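Local structure of peptidase S15/CocE/NonD (Thaumarchaeota archaeon SCGC AB-539-E09, 4PF1) at residues 487-492 with 554-559; 64-69 with 104-109. The protein is thought to act as a serine aminopeptidase of the S15 (X-Pro dipeptidyl-peptidase) family with an alpha/beta hydrolase fold, cleaving residues from the amino ends of peptides. All coordinates share one frame; numbering follows the deposited sequence.

Interaction 1 (487-492 with 554-559); sequences QPVARL and EYRIPL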
# COMPACT_ATOMS: atom_id res chain seq x y z
N GLN A 487 -14.81 -24.65 25.35
CA GLN A 487 -15.15 -25.21 24.06
C GLN A 487 -16.66 -25.19 23.83
O GLN A 487 -17.40 -25.88 24.53
CB GLN A 487 -14.58 -26.65 23.93
CG GLN A 487 -15.12 -27.43 22.73
CD GLN A 487 -14.24 -28.60 22.37
OE1 GLN A 487 -14.21 -29.62 23.07
NE2 GLN A 487 -13.54 -28.48 21.26
N PRO A 488 -17.14 -24.43 22.81
CA PRO A 488 -18.57 -24.50 22.47
C PRO A 488 -18.89 -25.83 21.78
O PRO A 488 -18.03 -26.38 21.09
CB PRO A 488 -18.77 -23.32 21.50
CG PRO A 488 -17.43 -22.60 21.43
CD PRO A 488 -16.40 -23.58 21.86
N VAL A 489 -20.08 -26.37 22.01
CA VAL A 489 -20.49 -27.63 21.40
C VAL A 489 -21.81 -27.42 20.66
O VAL A 489 -22.79 -26.95 21.26
CB VAL A 489 -20.56 -28.81 22.42
CG1 VAL A 489 -21.12 -30.08 21.76
CG2 VAL A 489 -19.19 -29.09 23.04
N ALA A 490 -21.83 -27.73 19.36
CA ALA A 490 -23.04 -27.60 18.56
C ALA A 490 -23.88 -28.85 18.68
O ALA A 490 -23.42 -29.95 18.33
CB ALA A 490 -22.68 -27.33 17.10
N ARG A 491 -25.09 -28.71 19.23
CA ARG A 491 -26.05 -29.80 19.32
C ARG A 491 -27.01 -29.60 18.17
O ARG A 491 -27.95 -28.82 18.27
CB ARG A 491 -26.76 -29.82 20.69
CG ARG A 491 -27.54 -31.10 20.94
CD ARG A 491 -28.17 -31.12 22.32
NE ARG A 491 -29.33 -30.22 22.41
CZ ARG A 491 -29.37 -29.11 23.13
NH1 ARG A 491 -28.31 -28.75 23.86
NH2 ARG A 491 -30.45 -28.35 23.14
N LEU A 492 -26.67 -30.19 17.02
CA LEU A 492 -27.40 -29.99 15.79
C LEU A 492 -28.36 -31.13 15.48
O LEU A 492 -27.95 -32.28 15.39
CB LEU A 492 -26.41 -29.80 14.62
CG LEU A 492 -27.01 -29.61 13.23
CD1 LEU A 492 -27.49 -28.17 13.03
CD2 LEU A 492 -26.02 -30.00 12.15
N GLU A 554 -29.45 -36.36 15.22
CA GLU A 554 -28.68 -35.56 16.17
C GLU A 554 -27.18 -35.68 15.90
O GLU A 554 -26.66 -36.79 15.74
CB GLU A 554 -29.00 -35.99 17.61
CG GLU A 554 -28.41 -35.07 18.68
CD GLU A 554 -28.70 -35.46 20.12
OE1 GLU A 554 -29.55 -36.35 20.35
OE2 GLU A 554 -28.08 -34.85 21.02
N TYR A 555 -26.49 -34.53 15.89
CA TYR A 555 -25.04 -34.41 15.69
C TYR A 555 -24.42 -33.67 16.86
O TYR A 555 -24.98 -32.68 17.34
CB TYR A 555 -24.72 -33.65 14.39
CG TYR A 555 -25.25 -34.32 13.14
CD1 TYR A 555 -26.55 -34.10 12.70
CD2 TYR A 555 -24.43 -35.14 12.37
CE1 TYR A 555 -27.05 -34.71 11.55
CE2 TYR A 555 -24.91 -35.75 11.20
CZ TYR A 555 -26.22 -35.54 10.81
OH TYR A 555 -26.69 -36.13 9.67
N ARG A 556 -23.26 -34.14 17.33
CA ARG A 556 -22.50 -33.47 18.38
C ARG A 556 -21.24 -32.93 17.73
O ARG A 556 -20.41 -33.71 17.27
CB ARG A 556 -22.18 -34.42 19.55
CG ARG A 556 -21.96 -33.69 20.87
CD ARG A 556 -21.40 -34.60 21.94
NE ARG A 556 -19.96 -34.39 22.12
CZ ARG A 556 -19.43 -33.70 23.12
NH1 ARG A 556 -20.20 -33.15 24.05
NH2 ARG A 556 -18.11 -33.55 23.21
N ILE A 557 -21.16 -31.59 17.57
CA ILE A 557 -20.02 -30.97 16.89
C ILE A 557 -19.27 -30.04 17.86
O ILE A 557 -19.64 -28.87 18.01
CB ILE A 557 -20.44 -30.24 15.57
CG1 ILE A 557 -21.36 -31.12 14.69
CG2 ILE A 557 -19.21 -29.79 14.78
CD1 ILE A 557 -22.25 -30.34 13.70
N PRO A 558 -18.20 -30.54 18.53
CA PRO A 558 -17.39 -29.65 19.38
C PRO A 558 -16.67 -28.64 18.50
O PRO A 558 -16.20 -28.99 17.42
CB PRO A 558 -16.41 -30.61 20.09
CG PRO A 558 -16.88 -32.01 19.74
CD PRO A 558 -17.61 -31.89 18.44
N LEU A 559 -16.64 -27.37 18.92
CA LEU A 559 -16.06 -26.31 18.11
C LEU A 559 -14.76 -25.76 18.73
O LEU A 559 -14.55 -25.93 19.93
CB LEU A 559 -17.10 -25.18 17.92
CG LEU A 559 -18.36 -25.56 17.12
CD1 LEU A 559 -19.49 -24.60 17.39
CD2 LEU A 559 -18.07 -25.65 15.62
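L492 O lies at the edge of the Y555 ring, in its plane, 3.5 Å from Y555 CD1. CG is anti to the carbonyl carbon (chi1 -61°), which sets it beside the backbone N of Y555. That N donates to the same L492 O at 2.7 Å. W503 meets the ring from outside the pair. The R556 guanidinium has V489 CG1 over one face, 3.9 Å from NH1 and offset toward the rim.

R491 and E554 have planes 86° apart, and their charged atoms do not meet. E554 OE2 touches the aliphatic part instead, 3.8 Å from R491 CG. The R491 head forms salt bridges with E621 and D405. At the other end Q487 runs out extended, side by side with P558. Its NE2 donates to L559 O at 3.0 Å. The acceptor is close to the amide plane of Q487, but the donor stands above the carbonyl plane of L559, 52° out of it. Q487 CD rests 3.7 Å from P558 CB.

A490, L492, Y555 and I557 share the buried face. A490 CB packs against I557 CB at 4.0 Å. L492 CD2 touches both I557 CD1, at 4.1 Å, and Y555 CD1. Strands 502-510 and 525-534 pack on this face through V505 and F533.

Paired backbone bonds join A490 with I557 and L492 with Y555, and L559 N adds one to P488 O. P558 has no N-H to give. It faces V489 in a non-hydrogen-bonded pair, where none is called for between these two strands. Strand 606-625 binds the other side of 489-492. This is antiparallel pairing within one layer of a beta sandwich, consistent with the galactose-binding-like C-terminal domain of the S15 family.

Interaction 2 (64-69 with 104-109); sequences LTRTPY and QDVRGK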
# COMPACT_ATOMS: atom_id res chain seq x y z
N LEU A 64 16.84 -27.45 21.60
CA LEU A 64 16.78 -28.35 20.45
C LEU A 64 15.44 -28.29 19.71
O LEU A 64 14.37 -28.32 20.33
CB LEU A 64 17.07 -29.81 20.90
CG LEU A 64 16.88 -30.95 19.87
CD1 LEU A 64 17.90 -30.86 18.74
CD2 LEU A 64 16.95 -32.30 20.54
N THR A 65 15.50 -28.26 18.37
CA THR A 65 14.34 -28.31 17.49
C THR A 65 14.62 -29.33 16.38
O THR A 65 15.65 -29.25 15.72
CB THR A 65 13.98 -26.91 16.96
OG1 THR A 65 13.87 -26.00 18.06
CG2 THR A 65 12.68 -26.91 16.15
N ARG A 66 13.72 -30.30 16.22
CA ARG A 66 13.85 -31.37 15.23
C ARG A 66 12.82 -31.13 14.13
O ARG A 66 11.62 -31.08 14.41
CB ARG A 66 13.71 -32.75 15.90
CG ARG A 66 14.65 -32.90 17.11
CD ARG A 66 14.73 -34.31 17.67
NE ARG A 66 15.30 -35.24 16.70
CZ ARG A 66 14.60 -36.15 16.03
NH1 ARG A 66 15.19 -36.93 15.14
NH2 ARG A 66 13.29 -36.28 16.24
N THR A 67 13.30 -30.88 12.89
CA THR A 67 12.46 -30.41 11.79
C THR A 67 12.53 -31.23 10.49
O THR A 67 13.62 -31.60 10.04
CB THR A 67 12.86 -28.93 11.47
OG1 THR A 67 12.03 -28.40 10.43
CG2 THR A 67 14.34 -28.76 11.08
N PRO A 68 11.38 -31.35 9.76
CA PRO A 68 11.43 -31.93 8.41
C PRO A 68 11.49 -30.80 7.35
O PRO A 68 11.20 -31.04 6.18
CB PRO A 68 10.11 -32.68 8.33
CG PRO A 68 9.15 -31.79 9.14
CD PRO A 68 10.00 -30.97 10.12
N TYR A 69 11.82 -29.54 7.78
CA TYR A 69 11.79 -28.36 6.91
C TYR A 69 13.16 -27.69 6.70
O TYR A 69 13.23 -26.46 6.62
CB TYR A 69 10.78 -27.32 7.45
CG TYR A 69 9.39 -27.88 7.71
CD1 TYR A 69 8.66 -28.47 6.69
CD2 TYR A 69 8.81 -27.78 8.96
CE1 TYR A 69 7.39 -29.00 6.92
CE2 TYR A 69 7.54 -28.31 9.21
CZ TYR A 69 6.83 -28.91 8.19
OH TYR A 69 5.58 -29.43 8.42
N GLN A 104 17.98 -29.97 13.94
CA GLN A 104 18.35 -31.24 13.34
C GLN A 104 17.33 -31.67 12.30
O GLN A 104 16.13 -31.61 12.56
CB GLN A 104 18.50 -32.32 14.43
CG GLN A 104 18.91 -33.70 13.89
CD GLN A 104 18.90 -34.75 14.96
OE1 GLN A 104 17.85 -35.17 15.45
NE2 GLN A 104 20.08 -35.24 15.31
N ASP A 105 17.82 -32.15 11.14
CA ASP A 105 16.94 -32.73 10.13
C ASP A 105 16.45 -34.07 10.64
O ASP A 105 17.27 -34.90 11.06
CB ASP A 105 17.68 -32.91 8.78
CG ASP A 105 17.98 -31.64 8.00
OD1 ASP A 105 17.11 -30.74 7.96
OD2 ASP A 105 19.05 -31.58 7.35
N VAL A 106 15.12 -34.28 10.68
CA VAL A 106 14.56 -35.56 11.13
C VAL A 106 14.97 -36.65 10.13
O VAL A 106 15.32 -36.34 8.98
CB VAL A 106 13.02 -35.52 11.34
CG1 VAL A 106 12.63 -34.53 12.44
CG2 VAL A 106 12.28 -35.23 10.04
N ARG A 107 14.93 -37.92 10.56
CA ARG A 107 15.28 -39.07 9.73
C ARG A 107 14.56 -39.02 8.37
O ARG A 107 13.36 -38.75 8.31
CB ARG A 107 14.93 -40.38 10.47
CG ARG A 107 15.45 -41.65 9.82
CD ARG A 107 15.01 -42.88 10.60
NE ARG A 107 15.77 -43.04 11.85
CZ ARG A 107 16.75 -43.92 12.02
NH1 ARG A 107 17.39 -43.99 13.18
NH2 ARG A 107 17.09 -44.74 11.04
N GLY A 108 15.33 -39.23 7.31
CA GLY A 108 14.83 -39.28 5.94
C GLY A 108 14.60 -37.96 5.23
O GLY A 108 14.14 -37.96 4.09
N LYS A 109 14.90 -36.82 5.90
CA LYS A 109 14.67 -35.51 5.29
C LYS A 109 15.95 -34.71 5.09
O LYS A 109 16.82 -34.68 5.97
CB LYS A 109 13.66 -34.67 6.10
CG LYS A 109 12.18 -35.10 5.94
CD LYS A 109 11.70 -35.23 4.47
CE LYS A 109 11.62 -33.90 3.73
NZ LYS A 109 11.56 -34.09 2.27
O HOH W 1 14.27 -38.78 13.35
O HOH W 2 14.70 -31.38 7.74
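R66 and Q104 carry the polar side-chain contact. Q104 CG is anti to the backbone N (chi1 -179°), and the chain runs extended beside R66. R66 NE donates to Q104 OE1 at 2.8 Å, and R66 NH1 adds a weak bond there. OE1 sits at the guanidinium edge, in plane, with the amide plane turned 87° from it. Q104 NE2 is held by T140.

Of two waters, one accepts from R66 NH1 and R107 N; the other bridges T67 O and D105 OD1, which also accepts from A71 N.

The backbone register is parallel. Q104 N donates to T65 O, T67 N to Q104 O, and V106 N to T67 O.

The apolar contacts centre on V106. Its CG1 lies over one face of the R66 guanidinium, and its CG2 is 3.8 Å from P68 CB. K109 CG also touches P68 CB.

An alanine at R66 would probably leave Q104 OE1 without its donors and open a gap beside V106 CG1.

T67 OG1 accepts from Y69 N in an ST turn and bonds E163. These are neighbouring parallel strands of the central alpha/beta hydrolase sheet; as in cocaine esterase, Y69 probably belongs to the oxyanion hole.

Both interactions join neighbouring strands, but they share no element. Their centres are about 37 Å apart, on opposite sides of the chain's centre, and their nearest atoms are about 23 Å apart. Interaction 2 is fully buried in the S15 family region. Its strands are parallel, and a buried guanidinium, an amide and two waters meet polar needs near the ends of the strands. Interaction 1 is only partly buried and lies in the C-terminal non-catalytic region. Its strands are antiparallel. One face is apolar and packed under a second sheet, while the other mixes V489 and P558 with R491 and R556; R556 is exposed, as is E554 at the end of its segment.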